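Local coordinates for Exo-arabinanase (Penicillium chrysogenum, PDB 3A72), which hydrolyses alpha-1,5-linked L-arabinan as an exo-acting glycosidase, probably releasing arabinobiose from the end of the chain, at residues T73-G78 against S113-L118; T262-S267 against T291-K296. All coordinates share one frame; numbering follows the deposited sequence.

Contact 1: T73-G78 against S113-L118; sequences TVNGYG and STDIVL
The amide nitrogen ND2 of Asn75 is gripped twice, by OD2 of Asp115 across the contact and by the hydroxyl of Ser106 on the adjoining strand 100-106. The bond from ND2 to Asp115 OD2 measures 2.9 Å and is nearly straight, with an N-H...O angle of 168°, although the position of OD2, and with it this bond, is somewhat doubtful, since the oxygen is crowded by another part of the model. The amide and carboxylate planes are turned 37° from each other, and the carboxylate touches the amide through OD2 against ND2. Asp115 holds its CG anti to the backbone N (chi1 -177°), extending the carboxylate from the strand toward the loop.

Such a contact illustrates how a beta-propeller joins its blades. Residues 73-78 belong to the connection that leaves the outermost strand 65-70 of one four-stranded sheet and leads into the next, and residues 113-118 enter the third strand of that next sheet. Beside the polar pair the contact turns apolar: CG1 of Val74 lies 4.1 Å from CG1 of Val117, the two valines lying alongside each other and running opposite ways. His133 of strand 129-137 touches Val74, Asn75 and Val117, giving both the apolar and the polar pair a common neighbour.

At the other end the phenol ring of Tyr77 approaches Ser113 obliquely, CE2 standing 4.2 Å from OG. One face of the same ring carries CB of Asn75, 3.4 Å above its centre, so the aromatic group packs on the base of the side chain that supplies the amide. Within the same loop, just before Thr73, Asp72 braces the turn: its OD1 is hydrogen-bonded to the backbone N of Asn75 and its OD2 to that of Gly78.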
loop_
_atom_site.group_PDB
_atom_site.type_symbol
_atom_site.label_atom_id
_atom_site.label_comp_id
_atom_site.label_asym_id
_atom_site.label_seq_id
_atom_site.Cartn_x
_atom_site.Cartn_y
_atom_site.Cartn_z
ATOM N N THR A 73 16.313 -14.080 -0.442
ATOM C CA THR A 73 17.461 -14.731 0.129
ATOM C C THR A 73 17.114 -15.562 1.365
ATOM O O THR A 73 17.893 -16.417 1.763
ATOM C CB THR A 73 18.548 -13.695 0.511
ATOM O OG1 THR A 73 17.987 -12.807 1.460
ATOM C CG2 THR A 73 19.036 -12.967 -0.719
ATOM N N VAL A 74 15.945 -15.300 1.985
ATOM C CA VAL A 74 15.606 -15.997 3.219
ATOM C C VAL A 74 14.971 -17.366 2.911
ATOM O O VAL A 74 15.369 -18.374 3.582
ATOM C CB VAL A 74 14.765 -15.119 4.116
ATOM C CG1 VAL A 74 13.477 -14.644 3.496
ATOM C CG2 VAL A 74 14.541 -15.888 5.421
ATOM N N ASN A 75 14.038 -17.452 1.982
ATOM C CA ASN A 75 13.365 -18.691 1.677
ATOM C C ASN A 75 13.688 -19.289 0.322
ATOM O O ASN A 75 13.512 -20.481 0.104
ATOM C CB ASN A 75 11.849 -18.492 1.711
ATOM C CG ASN A 75 11.314 -18.121 3.079
ATOM O OD1 ASN A 75 11.813 -18.560 4.119
ATOM N ND2 ASN A 75 10.252 -17.325 3.075
ATOM N N GLY A 76 14.073 -18.474 -0.644
ATOM C CA GLY A 76 14.284 -18.915 -1.976
ATOM C C GLY A 76 13.010 -19.181 -2.766
ATOM O O GLY A 76 13.081 -19.761 -3.844
ATOM N N TYR A 77 11.875 -18.798 -2.256
ATOM C CA TYR A 77 10.569 -19.029 -2.874
ATOM C C TYR A 77 10.297 -18.035 -3.984
ATOM O O TYR A 77 9.712 -18.374 -5.041
ATOM C CB TYR A 77 9.427 -18.948 -1.878
ATOM C CG TYR A 77 9.475 -19.873 -0.681
ATOM C CD1 TYR A 77 10.259 -21.022 -0.652
ATOM C CD2 TYR A 77 8.755 -19.582 0.470
ATOM C CE1 TYR A 77 10.287 -21.838 0.469
ATOM C CE2 TYR A 77 8.777 -20.363 1.587
ATOM C CZ TYR A 77 9.542 -21.478 1.594
ATOM O OH TYR A 77 9.558 -22.251 2.753
ATOM N N GLY A 78 10.658 -16.774 -3.734
ATOM C CA GLY A 78 10.318 -15.642 -4.603
ATOM C C GLY A 78 9.599 -14.569 -3.799
ATOM O O GLY A 78 8.648 -14.857 -3.070
ATOM N N SER A 113 2.006 -21.083 0.302
ATOM C CA SER A 113 2.213 -20.396 1.574
ATOM C C SER A 113 2.465 -18.922 1.326
ATOM O O SER A 113 2.785 -18.530 0.220
ATOM C CB SER A 113 3.367 -21.028 2.344
ATOM O OG SER A 113 4.581 -20.984 1.608
ATOM N N THR A 114 2.358 -18.159 2.407
ATOM C CA THR A 114 2.623 -16.720 2.432
ATOM C C THR A 114 3.539 -16.387 3.592
ATOM O O THR A 114 3.446 -16.998 4.654
ATOM C CB THR A 114 1.288 -15.936 2.517
ATOM O OG1 THR A 114 0.449 -16.534 3.529
ATOM C CG2 THR A 114 0.555 -15.931 1.210
ATOM N N ASP A 115 4.427 -15.425 3.415
ATOM C CA ASP A 115 5.381 -15.066 4.445
ATOM C C ASP A 115 5.791 -13.619 4.221
ATOM O O ASP A 115 6.578 -13.316 3.303
ATOM C CB ASP A 115 6.576 -15.992 4.405
ATOM C CG ASP A 115 7.606 -15.784 5.436
ATOM O OD1 ASP A 115 7.495 -14.956 6.338
ATOM O OD2 ASP A 115 8.650 -16.544 5.386
ATOM N N ILE A 116 5.250 -12.723 5.027
ATOM C CA ILE A 116 5.602 -11.299 4.958
ATOM C C ILE A 116 6.934 -11.143 5.647
ATOM O O ILE A 116 7.041 -11.361 6.879
ATOM C CB ILE A 116 4.524 -10.409 5.573
ATOM C CG1 ILE A 116 3.209 -10.552 4.837
ATOM C CG2 ILE A 116 5.008 -8.972 5.596
ATOM C CD1 ILE A 116 2.035 -9.897 5.553
ATOM N N VAL A 117 7.934 -10.784 4.860
ATOM C CA VAL A 117 9.329 -10.624 5.289
ATOM C C VAL A 117 9.728 -9.153 5.178
ATOM O O VAL A 117 9.138 -8.378 4.423
ATOM C CB VAL A 117 10.246 -11.529 4.485
ATOM C CG1 VAL A 117 9.962 -13.002 4.793
ATOM C CG2 VAL A 117 10.233 -11.240 2.994
ATOM N N LEU A 118 10.741 -8.799 5.947
ATOM C CA LEU A 118 11.275 -7.459 6.058
ATOM C C LEU A 118 12.755 -7.448 5.660
ATOM O O LEU A 118 13.549 -8.172 6.263
ATOM C CB LEU A 118 11.100 -6.897 7.496
ATOM C CG LEU A 118 11.443 -5.432 7.656
ATOM C CD1 LEU A 118 10.465 -4.549 6.962
ATOM C CD2 LEU A 118 11.545 -5.109 9.144
#

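Contact 2: T262-S267 against T291-K296; sequences TQPTSS and TLFINK
Pro264 lies over one face of the Phe293 ring in a CH-pi contact: its CG is 4.3 Å from the ring centroid and only 10° off the normal, almost directly above the centre. The neighbouring carbon of the pyrrolidine, CB, reaches toward the rim of the ring, 3.9 Å from CE2 of Phe293. Here a proline-bearing connection between two blades of a beta-propeller closes over an aromatic residue of the blade it is about to enter. Residues 262-267 run from strand 254-255 toward strand 269-273, the first of a four-stranded antiparallel sheet, while Phe293 sits on strand 292-295, the third.

Thr262 adds a methyl group at the far end of the ring. Its CG2 is 4.0 Å from Phe293 CE1 and equally close to CZ, coming in obliquely, the threonine side chain running roughly perpendicular to that of the phenylalanine. The threonine's first torsion turns CG2 anti to the backbone N, onto the aromatic carbons, and leaves OG1 (chi1 -64°) beside that N, where it meets Glu305. The contact is thus apolar throughout, and its touching residues are largely buried.

Beyond this first shell, backbone bonds fix the course of the connection. Pro264 pairs with Leu237 of the preceding sheet. Ser266 pairs with both Phe235 and Gly287, so the connection is also bonded to the loop before strand 237-242 and to the one after strand 281-285. Val258 and Gln289 touch the proline ring. On the strand, the main chain of Phe293 pairs with Val284 on strand 281-285, and its side chain touches Glu305 on strand 304-306. The carboxylate of Glu305 bridges the two segments, with OE1 hydrogen-bonded to Thr262 OG1 and OE2 to Thr291 OG1.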
loop_
_atom_site.group_PDB
_atom_site.type_symbol
_atom_site.label_atom_id
_atom_site.label_comp_id
_atom_site.label_asym_id
_atom_site.label_seq_id
_atom_site.Cartn_x
_atom_site.Cartn_y
_atom_site.Cartn_z
ATOM N N THR A 262 -20.736 8.741 -6.830
ATOM C CA THR A 262 -19.834 7.618 -7.136
ATOM C C THR A 262 -19.610 6.836 -5.859
ATOM O O THR A 262 -19.415 7.409 -4.775
ATOM C CB THR A 262 -18.526 8.169 -7.679
ATOM O OG1 THR A 262 -18.827 8.826 -8.910
ATOM C CG2 THR A 262 -17.474 7.109 -7.916
ATOM N N GLN A 263 -19.579 5.505 -5.976
ATOM C CA GLN A 263 -19.399 4.615 -4.851
ATOM C C GLN A 263 -18.068 3.890 -5.050
ATOM O O GLN A 263 -17.999 2.867 -5.761
ATOM C CB GLN A 263 -20.544 3.628 -4.755
ATOM C CG GLN A 263 -21.829 4.385 -4.397
ATOM C CD GLN A 263 -22.972 3.429 -4.182
ATOM O OE1 GLN A 263 -23.019 2.663 -3.217
ATOM N NE2 GLN A 263 -23.913 3.405 -5.075
ATOM N N PRO A 264 -16.987 4.427 -4.511
ATOM C CA PRO A 264 -15.655 3.841 -4.835
ATOM C C PRO A 264 -15.512 2.461 -4.221
ATOM O O PRO A 264 -15.925 2.211 -3.079
ATOM C CB PRO A 264 -14.671 4.828 -4.234
ATOM C CG PRO A 264 -15.405 5.699 -3.376
ATOM C CD PRO A 264 -16.876 5.569 -3.600
ATOM N N THR A 265 -14.843 1.578 -4.947
ATOM C CA THR A 265 -14.637 0.216 -4.488
ATOM C C THR A 265 -13.219 -0.254 -4.749
ATOM O O THR A 265 -12.578 0.108 -5.767
ATOM C CB THR A 265 -15.627 -0.781 -5.132
ATOM O OG1 THR A 265 -15.451 -0.766 -6.538
ATOM C CG2 THR A 265 -17.059 -0.460 -4.774
ATOM N N SER A 266 -12.755 -1.108 -3.846
ATOM C CA SER A 266 -11.538 -1.915 -3.887
ATOM C C SER A 266 -10.266 -1.101 -3.573
ATOM O O SER A 266 -10.122 0.083 -3.925
ATOM C CB SER A 266 -11.351 -2.634 -5.192
ATOM O OG SER A 266 -12.389 -3.579 -5.432
ATOM N N SER A 267 -9.321 -1.809 -2.924
ATOM C CA SER A 267 -7.919 -1.462 -2.890
ATOM C C SER A 267 -7.618 0.020 -2.751
ATOM O O SER A 267 -7.080 0.641 -3.674
ATOM C CB SER A 267 -7.205 -2.036 -4.110
ATOM O OG SER A 267 -7.556 -1.403 -5.323
ATOM N N THR A 291 -10.649 8.516 -11.278
ATOM C CA THR A 291 -10.711 9.777 -10.568
ATOM C C THR A 291 -10.062 9.649 -9.200
ATOM O O THR A 291 -9.634 8.574 -8.779
ATOM C CB THR A 291 -12.186 10.194 -10.468
ATOM O OG1 THR A 291 -12.841 9.080 -9.911
ATOM C CG2 THR A 291 -12.771 10.562 -11.810
ATOM N N LEU A 292 -10.000 10.774 -8.492
ATOM C CA LEU A 292 -9.555 10.816 -7.103
ATOM C C LEU A 292 -10.650 11.386 -6.240
ATOM O O LEU A 292 -11.571 12.073 -6.726
ATOM C CB LEU A 292 -8.271 11.640 -6.937
ATOM C CG LEU A 292 -7.024 11.022 -7.603
ATOM C CD1 LEU A 292 -5.935 12.096 -7.681
ATOM C CD2 LEU A 292 -6.510 9.818 -6.858
ATOM N N PHE A 293 -10.562 11.156 -4.927
ATOM C CA PHE A 293 -11.546 11.588 -3.952
ATOM C C PHE A 293 -10.834 12.404 -2.890
ATOM O O PHE A 293 -9.878 11.909 -2.299
ATOM C CB PHE A 293 -12.284 10.372 -3.362
ATOM C CG PHE A 293 -12.831 9.491 -4.445
ATOM C CD1 PHE A 293 -14.042 9.837 -5.074
ATOM C CD2 PHE A 293 -12.138 8.396 -4.897
ATOM C CE1 PHE A 293 -14.478 9.094 -6.158
ATOM C CE2 PHE A 293 -12.595 7.670 -5.967
ATOM C CZ PHE A 293 -13.774 7.998 -6.580
ATOM N N ILE A 294 -11.285 13.634 -2.659
ATOM C CA ILE A 294 -10.599 14.490 -1.725
ATOM C C ILE A 294 -11.500 14.934 -0.594
ATOM O O ILE A 294 -12.733 15.009 -0.708
ATOM C CB ILE A 294 -9.942 15.695 -2.449
ATOM C CG1 ILE A 294 -10.972 16.729 -2.987
ATOM C CG2 ILE A 294 -9.029 15.193 -3.548
ATOM C CD1 ILE A 294 -10.333 18.000 -3.506
ATOM N N ASN A 295 -10.858 15.331 0.520
ATOM C CA ASN A 295 -11.609 15.780 1.699
ATOM C C ASN A 295 -10.771 16.814 2.441
ATOM O O ASN A 295 -9.632 16.505 2.904
ATOM C CB ASN A 295 -11.946 14.602 2.592
ATOM C CG ASN A 295 -12.933 14.967 3.652
ATOM O OD1 ASN A 295 -12.626 15.803 4.523
ATOM N ND2 ASN A 295 -14.086 14.349 3.665
ATOM N N LYS A 296 -11.295 18.033 2.558
ATOM C CA LYS A 296 -10.602 19.186 3.161
ATOM C C LYS A 296 -11.047 19.398 4.600
ATOM O O LYS A 296 -10.745 20.456 5.177
ATOM C CB LYS A 296 -10.866 20.425 2.316
ATOM C CG LYS A 296 -10.244 20.315 0.938
ATOM C CD LYS A 296 -10.378 21.622 0.166
ATOM C CE LYS A 296 -9.686 21.576 -1.182
ATOM N NZ LYS A 296 -9.641 23.000 -1.725
#

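Overall arrangement
Followed from the N terminus, the chain first pairs strand 6-10 with the C-terminal strand 344-350, completing the ring of six sheets, and then builds the sheet ending at 65-70. Contact 1 closes a loop over strands 79-80, 82-87 and 100-106. Two further sheets intervene before contact 2 closes a shorter loop over strands 269-273 and 281-285. The contacts follow in series, neither nesting nor crossing, and lie on opposite sides of the chain's centre, their own centres 33 Å apart. One principle serves both: an incoming connection packs against the third strand of the sheet it enters, tying successive blades together.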